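Local structure of NADH-rubredoxin oxidoreductase (Clostridium acetobutylicum, 3KLJ) at residues 128-131 with 135-138; 137-142 with 222-227. The protein transfers electrons from NADH through its FAD cofactor to rubredoxin, an intermediate step in the dioxygen-scavenging chains of this obligate anaerobe. One frame throughout, in Å; residues are numbered along the deposited sequence.

Contact 1. Residues 128-131 with 135-138; sequences FSLY and DALK. With FAD (flavin-adenine dinucleotide), chain B.
Asp135, in the first turn of helix 133-146, reaches back to the loop that leads into that helix and ties down its backbone. Its OD1 accepts the amide N of Tyr131 at 2.9 Å, with an N-H...O angle of 144°; the donor comes from the anti side of the carboxylate, 22° out of its plane. OD1 also takes the N-H of Ser132, the residue just before the helix, as in one half of a capping box. With CG turned anti to its own carbonyl carbon (chi1 -78°), the carboxylate is carried to the loop backbone. Its other oxygen works through a water, which donates to OD2 of Asp135 at 3.0 Å and accepts from N of Ser129 at 3.1 Å. Both carboxylate oxygens are thereby engaged. Ser129 O lies 3.3 Å from OD1 of Asp135; both are acceptors, so no bond forms between them.

Apolar contacts line the flanks. Leu130 lays its CD1 branch against CB of Ala136 at 3.8 Å, while its CD2 branch meets the methyl C7M of the FAD flavin at 3.8 Å. At the outer end, the Phe128 ring brings CE2 to CB of Lys138 at 3.9 Å, the two side chains crossing at nearly a right angle.

Cofactor binding follows from the same loop. Tyr131 OH donates to O1A of the FAD pyrophosphate at 2.5 Å, in the plane of the ring and at its edge, and receives the backbone N-H of Ser114.

With two backbone N-H donors, a water and the positive end of a helix dipole close by, Asp135 is probably held ionised, and its bond to the Tyr131 amide is consistent with a second-shell role, steadying the backbone from which Tyr131 reaches the phosphate.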
# COMPACT_ATOMS: atom_id res chain seq x y z
N PHE A 128 -16.44 -3.91 -7.23
CA PHE A 128 -15.80 -4.23 -5.98
C PHE A 128 -14.38 -3.69 -5.98
O PHE A 128 -13.77 -3.49 -7.04
CB PHE A 128 -15.77 -5.75 -5.76
CG PHE A 128 -17.14 -6.36 -5.66
CD1 PHE A 128 -17.79 -6.85 -6.78
CD2 PHE A 128 -17.80 -6.42 -4.43
CE1 PHE A 128 -19.07 -7.40 -6.69
CE2 PHE A 128 -19.08 -6.98 -4.32
CZ PHE A 128 -19.71 -7.46 -5.45
N SER A 129 -13.86 -3.43 -4.79
CA SER A 129 -12.42 -3.31 -4.62
C SER A 129 -11.99 -3.98 -3.34
O SER A 129 -12.80 -4.21 -2.45
CB SER A 129 -11.94 -1.85 -4.67
OG SER A 129 -12.91 -0.95 -4.22
N LEU A 130 -10.71 -4.30 -3.27
CA LEU A 130 -10.17 -4.97 -2.12
C LEU A 130 -9.35 -3.99 -1.31
O LEU A 130 -8.22 -3.63 -1.69
CB LEU A 130 -9.31 -6.17 -2.57
CG LEU A 130 -8.61 -6.99 -1.49
CD1 LEU A 130 -9.63 -7.56 -0.51
CD2 LEU A 130 -7.77 -8.10 -2.13
N TYR A 131 -9.92 -3.54 -0.20
CA TYR A 131 -9.19 -2.76 0.78
C TYR A 131 -9.32 -3.40 2.16
O TYR A 131 -8.31 -3.59 2.85
CB TYR A 131 -9.64 -1.29 0.83
CG TYR A 131 -8.60 -0.46 1.56
CD1 TYR A 131 -7.47 -0.01 0.89
CD2 TYR A 131 -8.72 -0.19 2.93
CE1 TYR A 131 -6.49 0.71 1.55
CE2 TYR A 131 -7.75 0.53 3.60
CZ TYR A 131 -6.62 0.98 2.89
OH TYR A 131 -5.64 1.71 3.52
N ASP A 135 -14.45 -6.26 2.43
CA ASP A 135 -14.26 -6.26 0.97
C ASP A 135 -13.92 -7.66 0.47
O ASP A 135 -14.56 -8.16 -0.46
CB ASP A 135 -13.13 -5.30 0.57
CG ASP A 135 -13.55 -3.83 0.57
OD1 ASP A 135 -12.66 -2.97 0.65
OD2 ASP A 135 -14.76 -3.54 0.46
N ALA A 136 -12.90 -8.27 1.09
CA ALA A 136 -12.48 -9.62 0.75
C ALA A 136 -13.67 -10.59 0.75
O ALA A 136 -13.86 -11.32 -0.21
CB ALA A 136 -11.39 -10.11 1.69
N LEU A 137 -14.47 -10.56 1.82
CA LEU A 137 -15.65 -11.42 1.93
C LEU A 137 -16.65 -11.20 0.80
O LEU A 137 -17.14 -12.16 0.21
CB LEU A 137 -16.34 -11.23 3.29
CG LEU A 137 -15.68 -11.74 4.57
CD1 LEU A 137 -16.66 -11.61 5.73
CD2 LEU A 137 -15.22 -13.19 4.43
N LYS A 138 -16.95 -9.93 0.51
CA LYS A 138 -17.83 -9.57 -0.60
C LYS A 138 -17.30 -10.12 -1.93
O LYS A 138 -18.07 -10.65 -2.75
CB LYS A 138 -18.02 -8.05 -0.68
CG LYS A 138 -18.93 -7.47 0.40
CD LYS A 138 -19.07 -5.95 0.24
CE LYS A 138 -19.43 -5.27 1.55
NZ LYS A 138 -20.81 -5.59 2.03
PA FAD B . -4.77 1.15 7.23
O1A FAD B . -5.64 1.55 6.06
O2A FAD B . -4.28 -0.27 7.14
O5B FAD B . -5.57 1.38 8.59
C5B FAD B . -6.26 2.59 8.84
C4B FAD B . -7.52 2.29 9.64
O4B FAD B . -8.16 3.52 10.01
C3B FAD B . -8.53 1.51 8.81
O3B FAD B . -8.96 0.37 9.55
C2B FAD B . -9.68 2.47 8.56
O2B FAD B . -10.94 1.83 8.58
C1B FAD B . -9.55 3.44 9.73
N9A FAD B . -10.11 4.77 9.46
C8A FAD B . -10.12 5.45 8.27
N7A FAD B . -10.74 6.64 8.47
C5A FAD B . -11.12 6.74 9.76
C6A FAD B . -11.79 7.73 10.47
N6A FAD B . -12.41 8.72 9.82
N1A FAD B . -12.05 7.53 11.82
C2A FAD B . -11.65 6.36 12.44
N3A FAD B . -11.00 5.38 11.72
C4A FAD B . -10.73 5.56 10.40
N1 FAD B . 1.93 -3.10 1.73
C2 FAD B . 3.19 -3.62 1.57
O2 FAD B . 4.15 -3.02 2.02
N3 FAD B . 3.38 -4.83 0.92
C4 FAD B . 2.30 -5.52 0.42
O4 FAD B . 2.51 -6.59 -0.16
C4X FAD B . 1.01 -4.99 0.56
N5 FAD B . -0.09 -5.67 0.07
C5X FAD B . -1.37 -5.15 0.22
C6 FAD B . -2.48 -5.84 -0.28
C7 FAD B . -3.76 -5.30 -0.11
C7M FAD B . -4.96 -6.03 -0.65
C8 FAD B . -3.93 -4.08 0.55
C8M FAD B . -5.30 -3.47 0.74
C9 FAD B . -2.82 -3.40 1.04
C9A FAD B . -1.54 -3.93 0.88
N10 FAD B . -0.43 -3.25 1.38
C10 FAD B . 0.83 -3.78 1.23
C1' FAD B . -0.61 -1.93 2.07
C2' FAD B . -0.61 -2.05 3.58
O2' FAD B . -1.75 -2.80 3.96
C3' FAD B . -0.68 -0.64 4.14
O3' FAD B . 0.51 0.05 3.83
C4' FAD B . -0.88 -0.61 5.64
O4' FAD B . -2.06 -1.33 6.01
C5' FAD B . -1.06 0.84 6.07
O5' FAD B . -1.44 0.84 7.42
P FAD B . -2.17 2.11 8.04
O1P FAD B . -2.40 1.86 9.52
O2P FAD B . -1.42 3.38 7.73
O3P FAD B . -3.57 2.23 7.24
O HOH W 1 -15.63 -3.99 -2.37

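Contact 2. Residues 137-142 with 222-227; sequences LKIKDE and CVITAV
Cys222 lays its sulfur against the root of the Glu142 side chain: SG stands 3.6 Å from CB of Glu142, and CB of Cys222 is 3.8 Å from that same carbon. SG is anti to the backbone N (chi1 162°), which carries it from the strand across to the helix. A disulfide between Cys222 and Cys143, the residue following Glu142, is known for this protein but is not formed in this structure, where the sulfur takes part in van der Waals packing instead.

The second patch, farther along the strand, is purely aliphatic. Ile139 and Ile224 exchange branches in a reciprocal fashion: CG2 of Ile139 meets CD1 of Ile224 at 3.9 Å, while CD1 of Ile139 approaches CG2 of Ile224 at 4.1 Å. No hydrogen bond links the two segments, so apolar contact alone joins helix to strand.

Locally the axes run roughly antiparallel, at 149°, with a closest approach of 8.9 Å. Helix 133-146 is the connection of a beta-alpha-beta crossover from strand 127-128 to strand 149-152, and strand 222-225 is inserted between those two in the parallel sheet of the Rossmann-type, NADH-binding domain. The helix thus covers the middle strand of the three, with Phe128 wedged in from one neighbouring strand and Leu161 and Ile165 of helix 156-168 packing on Ile224.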
# COMPACT_ATOMS: atom_id res chain seq x y z
N LEU A 137 -14.47 -10.56 1.82
CA LEU A 137 -15.65 -11.42 1.93
C LEU A 137 -16.65 -11.20 0.80
O LEU A 137 -17.14 -12.16 0.21
CB LEU A 137 -16.34 -11.23 3.29
CG LEU A 137 -15.68 -11.74 4.57
CD1 LEU A 137 -16.66 -11.61 5.73
CD2 LEU A 137 -15.22 -13.19 4.43
N LYS A 138 -16.95 -9.93 0.51
CA LYS A 138 -17.83 -9.57 -0.60
C LYS A 138 -17.30 -10.12 -1.93
O LYS A 138 -18.07 -10.65 -2.75
CB LYS A 138 -18.02 -8.05 -0.68
CG LYS A 138 -18.93 -7.47 0.40
CD LYS A 138 -19.07 -5.95 0.24
CE LYS A 138 -19.43 -5.27 1.55
NZ LYS A 138 -20.81 -5.59 2.03
N ILE A 139 -16.00 -9.98 -2.16
CA ILE A 139 -15.37 -10.57 -3.35
C ILE A 139 -15.46 -12.09 -3.34
O ILE A 139 -15.80 -12.70 -4.36
CB ILE A 139 -13.90 -10.10 -3.53
CG1 ILE A 139 -13.85 -8.60 -3.84
CG2 ILE A 139 -13.25 -10.88 -4.66
CD1 ILE A 139 -12.59 -7.90 -3.37
N LYS A 140 -15.15 -12.72 -2.20
CA LYS A 140 -15.24 -14.18 -2.06
C LYS A 140 -16.57 -14.69 -2.58
O LYS A 140 -16.62 -15.62 -3.39
CB LYS A 140 -15.07 -14.61 -0.60
CG LYS A 140 -13.62 -14.74 -0.13
CD LYS A 140 -13.55 -15.61 1.12
CE LYS A 140 -13.57 -17.08 0.77
NZ LYS A 140 -13.85 -17.93 1.96
N ASP A 141 -17.65 -14.06 -2.12
CA ASP A 141 -19.01 -14.52 -2.40
C ASP A 141 -19.49 -14.25 -3.81
O ASP A 141 -20.18 -15.08 -4.39
CB ASP A 141 -20.00 -13.94 -1.38
CG ASP A 141 -19.87 -14.59 -0.02
OD1 ASP A 141 -18.77 -14.51 0.57
OD2 ASP A 141 -20.86 -15.20 0.45
N GLU A 142 -19.13 -13.09 -4.37
CA GLU A 142 -19.51 -12.80 -5.75
C GLU A 142 -18.82 -13.74 -6.74
O GLU A 142 -19.43 -14.17 -7.71
CB GLU A 142 -19.28 -11.34 -6.13
CG GLU A 142 -20.53 -10.46 -6.13
CD GLU A 142 -21.57 -10.88 -7.16
OE1 GLU A 142 -21.66 -10.25 -8.24
OE2 GLU A 142 -22.31 -11.84 -6.89
N CYS A 222 -17.54 -11.22 -11.52
CA CYS A 222 -17.39 -10.34 -10.37
C CYS A 222 -16.30 -9.34 -10.76
O CYS A 222 -15.17 -9.74 -11.05
CB CYS A 222 -17.01 -11.15 -9.13
SG CYS A 222 -16.30 -10.20 -7.77
N VAL A 223 -16.65 -8.06 -10.80
CA VAL A 223 -15.70 -7.05 -11.28
C VAL A 223 -15.05 -6.28 -10.14
O VAL A 223 -15.73 -5.66 -9.30
CB VAL A 223 -16.28 -6.13 -12.41
CG1 VAL A 223 -17.31 -6.88 -13.27
CG2 VAL A 223 -16.90 -4.88 -11.85
N ILE A 224 -13.73 -6.36 -10.10
CA ILE A 224 -12.94 -5.76 -9.03
C ILE A 224 -12.00 -4.72 -9.63
O ILE A 224 -11.21 -5.03 -10.52
CB ILE A 224 -12.12 -6.84 -8.27
CG1 ILE A 224 -13.01 -8.05 -7.95
CG2 ILE A 224 -11.52 -6.27 -7.01
CD1 ILE A 224 -12.32 -9.37 -8.08
N THR A 225 -12.09 -3.49 -9.16
CA THR A 225 -11.16 -2.46 -9.60
C THR A 225 -9.98 -2.40 -8.64
O THR A 225 -10.16 -2.38 -7.43
CB THR A 225 -11.85 -1.08 -9.75
OG1 THR A 225 -12.58 -0.76 -8.56
CG2 THR A 225 -12.80 -1.10 -10.95
N ALA A 226 -8.78 -2.43 -9.20
CA ALA A 226 -7.54 -2.33 -8.45
C ALA A 226 -6.77 -1.21 -9.12
O ALA A 226 -5.86 -1.44 -9.93
CB ALA A 226 -6.77 -3.67 -8.52
N VAL A 227 -7.17 0.02 -8.82
CA VAL A 227 -6.70 1.21 -9.52
C VAL A 227 -6.05 2.20 -8.55
O VAL A 227 -6.12 3.42 -8.73
CB VAL A 227 -7.84 1.88 -10.36
CG1 VAL A 227 -8.14 1.07 -11.60
CG2 VAL A 227 -9.10 2.07 -9.51

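Overall arrangement
Helix 133-146 serves both contacts, its first turns facing the loop of contact 1 and its later turns the strand of contact 2; the contact centres lie about 5 Å apart. Phe128, which packs on Lys138 in contact 1, also touches Cys222 and Glu142 of contact 2. Backbone pairing joins them, with probable hydrogen bonds from Thr225 N to Phe128 O at 2.7 Å and from Phe128 N to Val223 O at 2.8 Å. Contact 1 borders the cofactor, and Leu130 and Tyr131 touch FAD directly, whereas contact 2 lies in the hydrophobic core between helix and sheet, the side chain of Ile139 about 8 Å from FAD. Leu130, packed on Ile139, bridges the two environments.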